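Local coordinates for 3-oxoacyl-[acyl-carrier-protein] synthase 2 (Rickettsia rickettsii, PDB 4JGA), which probably catalyses the condensation of malonyl-ACP with a growing acyl chain, the elongation step of bacterial type II fatty acid synthesis, at residues 33-45 against 375-389. Numbering follows the deposited sequence.
Sequences VNSSWKNIVDGVS and FSALAIRDQIAPPTL
D382 OD2 accepts from two donors, both tilted to the same side of the carboxylate plane: W37 NE1 at 2.7 Å, on the anti side, and R381 NH2 at 2.9 Å, on the syn side. In this thiolase-type fold the contact joins helix 33-41 of the N-terminal family region to helix 368-382 of the C-terminal one; the axes of 33-41 and of the 375-382 part cross at -75°. The indole bond is bent (N-H...O 144°), although OD2 lies near the ring plane. R381 NE holds the other oxygen, OD1, so a side-on salt bridge fixes the carboxylate's rotation, and two waters link the guanidinium to N34 OD1. W37 is a knob in the hole formed by F375, L378, A379 and D382; with CG anti to the backbone N (chi1 -180°), its indole extends across the second helix. L378 CB sits 3.6 Å from the centroid of the six-membered ring, a CH-pi contact over one face, while V41 CG2, from W37's own helix, lies against the opposite face toward the rim. I40 straddles two neighbours: CG1 makes an off-centre CH-pi contact with the F375 ring, 4.1 Å from its centroid, and CG2 presses on P386 CB at a tight 3.4 Å. At G43, the positive-phi residue of the Schellman motif ending helix 33-41, L389 CD1 rests 3.6 Å from G43 O.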
# COMPACT_ATOMS: atom_id res chain seq x y z
N VAL A 33 -2.23 -17.65 17.90
CA VAL A 33 -3.61 -17.93 17.53
C VAL A 33 -4.36 -18.61 18.69
O VAL A 33 -5.49 -18.24 19.00
CB VAL A 33 -3.68 -18.79 16.26
CG1 VAL A 33 -5.10 -19.27 16.01
CG2 VAL A 33 -3.17 -18.02 15.05
N ASN A 34 -3.74 -19.58 19.35
CA ASN A 34 -4.48 -20.40 20.32
C ASN A 34 -4.88 -19.61 21.53
O ASN A 34 -6.01 -19.69 21.96
CB ASN A 34 -3.66 -21.59 20.78
CG ASN A 34 -3.54 -22.64 19.72
OD1 ASN A 34 -4.36 -22.74 18.80
ND2 ASN A 34 -2.50 -23.43 19.83
N SER A 35 -3.96 -18.83 22.06
CA SER A 35 -4.27 -18.03 23.23
C SER A 35 -5.28 -16.92 22.86
O SER A 35 -6.22 -16.69 23.61
CB SER A 35 -3.00 -17.47 23.86
OG SER A 35 -2.32 -16.62 22.95
N SER A 36 -5.08 -16.25 21.71
CA SER A 36 -5.99 -15.18 21.30
C SER A 36 -7.44 -15.71 21.16
O SER A 36 -8.38 -15.10 21.64
CB SER A 36 -5.56 -14.53 19.97
OG SER A 36 -4.31 -13.90 20.04
N TRP A 37 -7.58 -16.85 20.48
CA TRP A 37 -8.90 -17.39 20.14
C TRP A 37 -9.60 -17.91 21.39
O TRP A 37 -10.78 -17.65 21.56
CB TRP A 37 -8.79 -18.46 19.06
CG TRP A 37 -10.07 -19.06 18.64
CD1 TRP A 37 -10.42 -20.39 18.72
CD2 TRP A 37 -11.20 -18.38 18.10
NE1 TRP A 37 -11.69 -20.56 18.25
CE2 TRP A 37 -12.19 -19.35 17.86
CE3 TRP A 37 -11.45 -17.05 17.76
CZ2 TRP A 37 -13.43 -19.01 17.30
CZ3 TRP A 37 -12.66 -16.72 17.23
CH2 TRP A 37 -13.65 -17.69 17.00
N LYS A 38 -8.87 -18.60 22.28
CA LYS A 38 -9.48 -18.99 23.57
C LYS A 38 -10.02 -17.75 24.29
O LYS A 38 -11.15 -17.77 24.79
CB LYS A 38 -8.51 -19.78 24.48
N ASN A 39 -9.23 -16.69 24.37
CA ASN A 39 -9.68 -15.48 25.08
C ASN A 39 -10.85 -14.76 24.43
O ASN A 39 -11.76 -14.29 25.13
CB ASN A 39 -8.52 -14.52 25.32
CG ASN A 39 -7.63 -15.00 26.45
OD1 ASN A 39 -8.10 -15.68 27.36
ND2 ASN A 39 -6.38 -14.66 26.39
N ILE A 40 -10.85 -14.71 23.09
CA ILE A 40 -11.99 -14.17 22.36
C ILE A 40 -13.27 -14.92 22.70
O ILE A 40 -14.28 -14.33 23.13
CB ILE A 40 -11.77 -14.22 20.84
CG1 ILE A 40 -10.73 -13.17 20.40
CG2 ILE A 40 -13.08 -14.07 20.09
CD1 ILE A 40 -11.15 -11.72 20.55
N VAL A 41 -13.21 -16.23 22.54
CA VAL A 41 -14.39 -17.07 22.79
C VAL A 41 -14.85 -16.95 24.25
O VAL A 41 -16.06 -16.98 24.54
CB VAL A 41 -14.08 -18.52 22.35
CG1 VAL A 41 -15.05 -19.52 22.93
CG2 VAL A 41 -14.10 -18.59 20.82
N ASP A 42 -13.89 -16.86 25.17
CA ASP A 42 -14.20 -16.83 26.60
C ASP A 42 -14.69 -15.46 27.06
O ASP A 42 -15.03 -15.31 28.20
CB ASP A 42 -13.00 -17.25 27.44
CG ASP A 42 -12.66 -18.72 27.30
OD1 ASP A 42 -13.51 -19.49 26.82
OD2 ASP A 42 -11.55 -19.11 27.73
N GLY A 43 -14.73 -14.48 26.18
CA GLY A 43 -15.26 -13.19 26.54
C GLY A 43 -14.27 -12.32 27.29
O GLY A 43 -14.67 -11.42 28.00
N VAL A 44 -12.98 -12.57 27.10
CA VAL A 44 -11.92 -11.77 27.71
C VAL A 44 -11.66 -10.52 26.86
O VAL A 44 -11.71 -10.58 25.63
CB VAL A 44 -10.61 -12.59 27.81
CG1 VAL A 44 -9.44 -11.73 28.30
CG2 VAL A 44 -10.79 -13.78 28.76
N SER A 45 -11.39 -9.41 27.53
CA SER A 45 -11.11 -8.13 26.88
C SER A 45 -9.62 -7.88 26.96
O SER A 45 -9.01 -8.19 27.98
CB SER A 45 -11.86 -6.97 27.58
OG SER A 45 -11.44 -5.70 27.07
N PHE A 375 -10.28 -14.83 12.81
CA PHE A 375 -11.39 -15.18 13.72
C PHE A 375 -12.53 -15.84 12.96
O PHE A 375 -13.15 -16.80 13.46
CB PHE A 375 -11.92 -13.96 14.50
CG PHE A 375 -10.93 -13.34 15.45
CD1 PHE A 375 -9.87 -14.05 15.97
CD2 PHE A 375 -11.09 -12.02 15.84
CE1 PHE A 375 -9.00 -13.47 16.86
CE2 PHE A 375 -10.19 -11.41 16.73
CZ PHE A 375 -9.16 -12.14 17.25
N SER A 376 -12.77 -15.35 11.74
CA SER A 376 -13.83 -15.88 10.88
C SER A 376 -13.58 -17.34 10.48
O SER A 376 -14.49 -18.20 10.56
CB SER A 376 -14.02 -14.99 9.64
OG SER A 376 -14.47 -13.67 10.01
N ALA A 377 -12.33 -17.64 10.12
CA ALA A 377 -11.93 -18.99 9.83
C ALA A 377 -12.05 -19.90 11.06
O ALA A 377 -12.42 -21.06 10.96
CB ALA A 377 -10.51 -19.00 9.31
N LEU A 378 -11.66 -19.39 12.22
CA LEU A 378 -11.74 -20.17 13.45
C LEU A 378 -13.19 -20.41 13.88
O LEU A 378 -13.49 -21.42 14.46
CB LEU A 378 -10.93 -19.50 14.58
CG LEU A 378 -9.42 -19.48 14.32
CD1 LEU A 378 -8.69 -18.47 15.19
CD2 LEU A 378 -8.84 -20.84 14.54
N ALA A 379 -14.09 -19.46 13.60
CA ALA A 379 -15.51 -19.68 13.88
C ALA A 379 -16.03 -20.89 13.11
O ALA A 379 -16.88 -21.65 13.60
CB ALA A 379 -16.34 -18.45 13.54
N ILE A 380 -15.53 -21.07 11.89
CA ILE A 380 -15.85 -22.25 11.09
C ILE A 380 -15.21 -23.48 11.72
O ILE A 380 -15.87 -24.50 11.87
CB ILE A 380 -15.36 -22.13 9.64
CG1 ILE A 380 -16.25 -21.16 8.88
CG2 ILE A 380 -15.36 -23.47 8.94
CD1 ILE A 380 -15.63 -20.66 7.57
N ARG A 381 -13.92 -23.39 12.05
CA ARG A 381 -13.23 -24.55 12.65
C ARG A 381 -13.95 -25.05 13.91
O ARG A 381 -14.13 -26.26 14.08
CB ARG A 381 -11.78 -24.26 12.98
CG ARG A 381 -11.00 -25.53 13.34
CD ARG A 381 -9.65 -25.26 13.98
NE ARG A 381 -9.82 -24.67 15.29
CZ ARG A 381 -8.85 -24.12 16.01
NH1 ARG A 381 -7.60 -24.10 15.57
NH2 ARG A 381 -9.14 -23.58 17.18
N ASP A 382 -14.37 -24.12 14.78
CA ASP A 382 -14.90 -24.48 16.08
C ASP A 382 -16.42 -24.32 16.18
O ASP A 382 -16.98 -24.55 17.24
CB ASP A 382 -14.20 -23.69 17.20
CG ASP A 382 -12.72 -24.04 17.31
OD1 ASP A 382 -12.28 -25.06 16.71
OD2 ASP A 382 -11.97 -23.27 17.95
N GLN A 383 -17.08 -23.97 15.07
CA GLN A 383 -18.54 -23.88 15.05
C GLN A 383 -19.02 -23.05 16.24
O GLN A 383 -19.87 -23.43 17.04
CB GLN A 383 -19.18 -25.27 15.05
CG GLN A 383 -18.81 -26.10 13.83
CD GLN A 383 -19.39 -25.52 12.54
OE1 GLN A 383 -20.60 -25.60 12.31
NE2 GLN A 383 -18.54 -24.92 11.72
N ILE A 384 -18.45 -21.86 16.31
CA ILE A 384 -18.80 -20.93 17.35
C ILE A 384 -18.61 -19.50 16.88
O ILE A 384 -17.64 -19.18 16.21
CB ILE A 384 -18.02 -21.22 18.64
CG1 ILE A 384 -18.58 -20.42 19.80
CG2 ILE A 384 -16.55 -20.93 18.50
CD1 ILE A 384 -18.12 -20.94 21.15
N ALA A 385 -19.57 -18.66 17.25
CA ALA A 385 -19.53 -17.25 16.96
C ALA A 385 -19.05 -16.53 18.21
O ALA A 385 -19.62 -16.72 19.29
CB ALA A 385 -20.93 -16.77 16.60
N PRO A 386 -18.01 -15.71 18.09
CA PRO A 386 -17.52 -14.94 19.21
C PRO A 386 -18.51 -13.83 19.61
O PRO A 386 -19.29 -13.37 18.77
CB PRO A 386 -16.19 -14.39 18.69
CG PRO A 386 -16.33 -14.34 17.24
CD PRO A 386 -17.27 -15.44 16.85
N PRO A 387 -18.49 -13.41 20.88
CA PRO A 387 -19.47 -12.46 21.43
C PRO A 387 -19.22 -10.98 21.07
O PRO A 387 -18.08 -10.56 20.84
CB PRO A 387 -19.30 -12.64 22.94
CG PRO A 387 -17.85 -12.95 23.09
CD PRO A 387 -17.48 -13.78 21.89
N THR A 388 -20.29 -10.20 21.01
CA THR A 388 -20.15 -8.77 21.08
C THR A 388 -20.21 -8.43 22.58
O THR A 388 -21.28 -8.42 23.20
CB THR A 388 -21.25 -8.03 20.31
OG1 THR A 388 -21.25 -8.49 18.95
CG2 THR A 388 -21.00 -6.57 20.36
N LEU A 389 -19.04 -8.19 23.15
CA LEU A 389 -18.97 -7.75 24.54
C LEU A 389 -19.61 -6.38 24.69
O LEU A 389 -19.73 -5.59 23.72
CB LEU A 389 -17.52 -7.70 25.02
CG LEU A 389 -16.74 -9.03 25.00
CD1 LEU A 389 -15.36 -8.80 25.58
CD2 LEU A 389 -17.49 -10.09 25.79
O HOH W 1 -4.98 -23.27 16.28
O HOH W 2 -7.10 -22.75 19.10